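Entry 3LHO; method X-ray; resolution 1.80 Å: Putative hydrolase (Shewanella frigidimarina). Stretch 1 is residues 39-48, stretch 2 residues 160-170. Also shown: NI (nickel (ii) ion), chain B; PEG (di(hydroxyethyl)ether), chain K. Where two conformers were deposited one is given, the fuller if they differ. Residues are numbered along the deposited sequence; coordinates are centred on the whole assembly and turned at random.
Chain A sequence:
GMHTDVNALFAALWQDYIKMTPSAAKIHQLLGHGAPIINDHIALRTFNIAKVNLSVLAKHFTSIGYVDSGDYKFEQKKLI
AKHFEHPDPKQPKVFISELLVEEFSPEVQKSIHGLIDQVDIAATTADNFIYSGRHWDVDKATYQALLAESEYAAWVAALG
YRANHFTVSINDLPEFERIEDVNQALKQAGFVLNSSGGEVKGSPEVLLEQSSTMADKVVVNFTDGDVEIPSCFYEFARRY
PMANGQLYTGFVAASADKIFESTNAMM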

# COMPACT_ATOMS: atom_id res chain seq x y z
N ASN A 39 -0.64 10.85 7.85
CA ASN A 39 -0.70 10.12 6.58
C ASN A 39 -2.03 10.33 5.81
O ASN A 39 -3.10 10.36 6.41
CB ASN A 39 -0.46 8.64 6.84
CG ASN A 39 0.93 8.36 7.39
OD1 ASN A 39 1.09 7.76 8.48
ND2 ASN A 39 1.93 8.82 6.68
N ASP A 40 -1.94 10.51 4.51
CA ASP A 40 -3.14 10.55 3.65
C ASP A 40 -3.80 9.17 3.57
O ASP A 40 -5.04 9.04 3.65
CB ASP A 40 -2.75 10.96 2.21
CG ASP A 40 -3.95 11.05 1.30
OD1 ASP A 40 -4.78 11.94 1.52
OD2 ASP A 40 -4.16 10.19 0.40
N HIS A 41 -2.97 8.14 3.38
CA HIS A 41 -3.45 6.77 3.24
C HIS A 41 -2.37 5.75 3.42
O HIS A 41 -1.16 6.10 3.43
CB HIS A 41 -4.20 6.55 1.88
CG HIS A 41 -3.35 6.61 0.64
ND1 HIS A 41 -3.14 7.78 -0.07
CD2 HIS A 41 -2.76 5.62 -0.09
CE1 HIS A 41 -2.43 7.52 -1.15
NE2 HIS A 41 -2.20 6.22 -1.19
N ILE A 42 -2.83 4.50 3.63
CA ILE A 42 -2.07 3.28 3.41
C ILE A 42 -2.75 2.46 2.30
O ILE A 42 -3.94 2.69 1.93
CB ILE A 42 -1.85 2.43 4.74
CG1 ILE A 42 -3.19 1.94 5.31
CG2 ILE A 42 -1.10 3.25 5.80
CD1 ILE A 42 -3.33 0.52 5.50
N ALA A 43 -1.97 1.57 1.69
CA ALA A 43 -2.48 0.71 0.61
C ALA A 43 -2.14 -0.73 0.94
O ALA A 43 -0.96 -1.02 1.27
CB ALA A 43 -1.84 1.09 -0.74
N LEU A 44 -3.13 -1.61 0.85
CA LEU A 44 -2.96 -3.05 1.03
C LEU A 44 -3.45 -3.80 -0.20
O LEU A 44 -4.27 -3.26 -0.95
CB LEU A 44 -3.74 -3.51 2.28
CG LEU A 44 -3.48 -2.82 3.60
CD1 LEU A 44 -4.52 -3.34 4.65
CD2 LEU A 44 -2.05 -3.09 4.13
N ARG A 45 -2.96 -5.02 -0.40
CA ARG A 45 -3.24 -5.80 -1.61
C ARG A 45 -3.64 -7.21 -1.24
O ARG A 45 -3.18 -7.72 -0.26
CB ARG A 45 -1.96 -5.92 -2.41
CG ARG A 45 -1.45 -4.59 -2.95
CD ARG A 45 -0.22 -4.80 -3.75
NE ARG A 45 0.08 -3.63 -4.56
CZ ARG A 45 1.02 -3.54 -5.48
NH1 ARG A 45 1.82 -4.56 -5.74
NH2 ARG A 45 1.17 -2.40 -6.16
N THR A 46 -4.43 -7.86 -2.07
CA THR A 46 -4.74 -9.29 -1.85
C THR A 46 -5.30 -9.86 -3.14
O THR A 46 -5.23 -9.18 -4.19
CB THR A 46 -5.70 -9.50 -0.67
OG1 THR A 46 -5.74 -10.91 -0.32
CG2 THR A 46 -7.10 -8.99 -0.99
N PHE A 47 -5.78 -11.10 -3.09
CA PHE A 47 -6.48 -11.73 -4.23
C PHE A 47 -7.95 -11.94 -3.92
O PHE A 47 -8.32 -12.03 -2.76
CB PHE A 47 -5.87 -13.11 -4.51
CG PHE A 47 -4.39 -13.07 -4.78
CD1 PHE A 47 -3.90 -12.64 -5.97
CD2 PHE A 47 -3.49 -13.50 -3.82
CE1 PHE A 47 -2.54 -12.62 -6.23
CE2 PHE A 47 -2.15 -13.48 -4.07
CZ PHE A 47 -1.67 -13.03 -5.27
N ASN A 48 -8.79 -12.06 -4.95
CA ASN A 48 -10.22 -12.31 -4.74
C ASN A 48 -10.54 -13.81 -4.41
O ASN A 48 -11.45 -14.44 -4.98
CB ASN A 48 -11.01 -11.81 -5.95
CG ASN A 48 -10.79 -12.68 -7.15
OD1 ASN A 48 -9.77 -13.39 -7.25
ND2 ASN A 48 -11.75 -12.69 -8.04
N GLY A 160 3.95 -11.06 0.67
CA GLY A 160 2.78 -11.42 1.44
C GLY A 160 1.98 -10.24 1.96
O GLY A 160 1.77 -9.23 1.26
N TYR A 161 1.47 -10.40 3.18
CA TYR A 161 0.54 -9.45 3.78
C TYR A 161 1.29 -8.46 4.63
O TYR A 161 1.64 -8.73 5.77
CB TYR A 161 -0.58 -10.19 4.55
CG TYR A 161 -1.49 -10.85 3.56
CD1 TYR A 161 -2.32 -10.10 2.77
CD2 TYR A 161 -1.41 -12.22 3.29
CE1 TYR A 161 -3.10 -10.66 1.83
CE2 TYR A 161 -2.18 -12.80 2.27
CZ TYR A 161 -3.02 -12.02 1.58
OH TYR A 161 -3.77 -12.58 0.57
N ARG A 162 1.58 -7.32 4.03
CA ARG A 162 2.36 -6.23 4.64
C ARG A 162 1.93 -4.95 3.91
O ARG A 162 1.37 -5.02 2.81
CB ARG A 162 3.88 -6.43 4.49
CG ARG A 162 4.41 -7.78 4.83
CD ARG A 162 5.88 -7.93 4.56
NE ARG A 162 6.71 -7.21 5.53
CZ ARG A 162 8.03 -7.34 5.66
NH1 ARG A 162 8.72 -8.18 4.91
NH2 ARG A 162 8.68 -6.59 6.55
N ALA A 163 2.13 -3.78 4.50
CA ALA A 163 1.69 -2.52 3.78
C ALA A 163 2.46 -2.41 2.49
O ALA A 163 3.66 -2.63 2.46
CB ALA A 163 1.92 -1.25 4.64
N ASN A 164 1.76 -2.09 1.39
CA ASN A 164 2.44 -1.81 0.14
C ASN A 164 3.06 -0.42 0.17
O ASN A 164 4.17 -0.23 -0.31
CB ASN A 164 1.50 -1.92 -1.05
CG ASN A 164 2.18 -1.54 -2.40
OD1 ASN A 164 2.05 -0.42 -2.87
ND2 ASN A 164 2.92 -2.47 -3.00
N HIS A 165 2.33 0.55 0.74
CA HIS A 165 2.93 1.88 1.03
C HIS A 165 2.13 2.67 2.04
O HIS A 165 0.94 2.41 2.25
CB HIS A 165 3.14 2.72 -0.26
CG HIS A 165 1.90 3.01 -1.04
ND1 HIS A 165 1.43 2.19 -2.04
CD2 HIS A 165 1.10 4.11 -1.05
CE1 HIS A 165 0.35 2.73 -2.58
NE2 HIS A 165 0.12 3.89 -1.99
N PHE A 166 2.83 3.59 2.71
CA PHE A 166 2.23 4.73 3.39
C PHE A 166 2.38 5.96 2.52
O PHE A 166 3.38 6.08 1.80
CB PHE A 166 2.94 5.00 4.68
CG PHE A 166 2.54 4.09 5.76
CD1 PHE A 166 2.87 2.74 5.70
CD2 PHE A 166 1.83 4.57 6.86
CE1 PHE A 166 2.50 1.88 6.73
CE2 PHE A 166 1.50 3.70 7.91
CZ PHE A 166 1.78 2.37 7.81
N THR A 167 1.41 6.87 2.62
CA THR A 167 1.42 8.13 1.91
C THR A 167 1.23 9.32 2.84
O THR A 167 0.21 9.42 3.54
CB THR A 167 0.31 8.16 0.85
OG1 THR A 167 0.49 7.06 -0.05
CG2 THR A 167 0.39 9.52 0.08
N VAL A 168 2.23 10.22 2.85
CA VAL A 168 2.20 11.45 3.61
C VAL A 168 1.20 12.43 3.08
O VAL A 168 1.08 12.60 1.87
CB VAL A 168 3.61 12.09 3.66
CG1 VAL A 168 3.58 13.43 4.39
CG2 VAL A 168 4.59 11.09 4.36
N SER A 169 0.44 13.07 3.99
CA SER A 169 -0.48 14.09 3.61
C SER A 169 0.29 15.40 3.55
O SER A 169 0.68 15.95 4.61
CB SER A 169 -1.61 14.23 4.65
OG SER A 169 -2.39 15.37 4.35
N ILE A 170 0.46 15.89 2.33
CA ILE A 170 1.12 17.18 2.10
C ILE A 170 0.22 18.29 2.68
O ILE A 170 0.73 19.21 3.32
CB ILE A 170 1.42 17.43 0.59
CG1 ILE A 170 2.48 16.42 0.10
CG2 ILE A 170 1.91 18.87 0.36
CD1 ILE A 170 2.64 16.41 -1.42
NI NI B . -1.16 5.36 -2.85
C1 PEG K . -3.94 0.54 -8.73
O1 PEG K . -4.45 1.87 -8.83
C2 PEG K . -2.95 0.54 -7.58
O2 PEG K . -2.26 -0.70 -7.51
C3 PEG K . -2.20 -1.21 -6.18
C4 PEG K . -1.57 -0.19 -5.21
O4 PEG K . -1.17 -0.89 -4.03
O HOH W 1 -3.99 14.54 1.79
O HOH W 2 -0.35 -7.96 0.19
O HOH W 3 -1.05 -5.79 1.64
O HOH W 4 -0.51 4.85 -5.12
O HOH W 5 -2.34 6.41 -4.13
O HOH W 6 -2.88 4.01 -3.54

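How does the contact begin at Asn 39 and Asp 40? The two strands run antiparallel, and at this end their register slips by one residue, a beta bulge. Asn 39 pairs with Val 168 without hydrogen bonds, and their side chains diverge. The bulge lets one carbonyl serve two amides: Thr 167 O accepts from Asp 40 N at 2.6 Å and, weakly, from His 41 N at 3.4 Å. OD1 of Asp 40 takes a hydrogen bond from water 1 (2.7 Å), which also donates to Ser 169 OG (3.1 Å), while Asp 40 OD2 accepts from His 41 ND1 at 2.7 Å.

What does that last bond do for His 41? It holds the proton on ND1 and leaves His 41 NE2 free to bind NI at 2.1 Å. His 165 repeats the arrangement from the other strand: its ND1 donates to Asn 164 OD1 (2.8 Å) and its NE2 lies 2.1 Å from NI. The rings therefore meet rim to rim, with His 41 NE2 and His 165 NE2 3.4 Å apart, both bound to the metal rather than to each other. Three waters and one atom from elsewhere in the structure complete the ligands. Thr 167 packs CB over the face of the His 41 ring, 3.6 Å from its centroid, and Thr 167 N donates to His 41 O at 2.8 Å.

How do Ile 42 and Ala 43 fill the two faces of the sheet? Ile 42 shares a face with Phe 166 and lays its CG2 over that aromatic ring, 3.4 Å from Phe 166 CE2, a buried apolar contact suited to a branched side chain. Ala 43 points to the face with the histidines. Its CB sits over the His 165 ring, 3.3 Å from His 165 CE1, and so small a side chain fits that close approach. Its backbone bonds to stretch 2 through both polar atoms, Ala 43 N donating to His 165 O (3.1 Å) and Ala 43 O accepting from Asn 164 N (2.9 Å).

What continues the contact from Arg 45 to Thr 46? The extended Arg 45 side chain brings its guanidinium against Asn 164, whose ND2 lies over one face, 3.3 Å from CZ of Arg 45, and Arg 45 NE donates to PEG O4 at 3.1 Å. Water 3 bridges the backbones, accepting from Arg 45 N (2.9 Å) and donating to Arg 162 O (2.8 Å). Finally, Tyr 161 OH donates to Thr 46 OG1 at 2.7 Å, joining two buried hydroxyls. Altogether the stretches bury 810 Å², both sides summed.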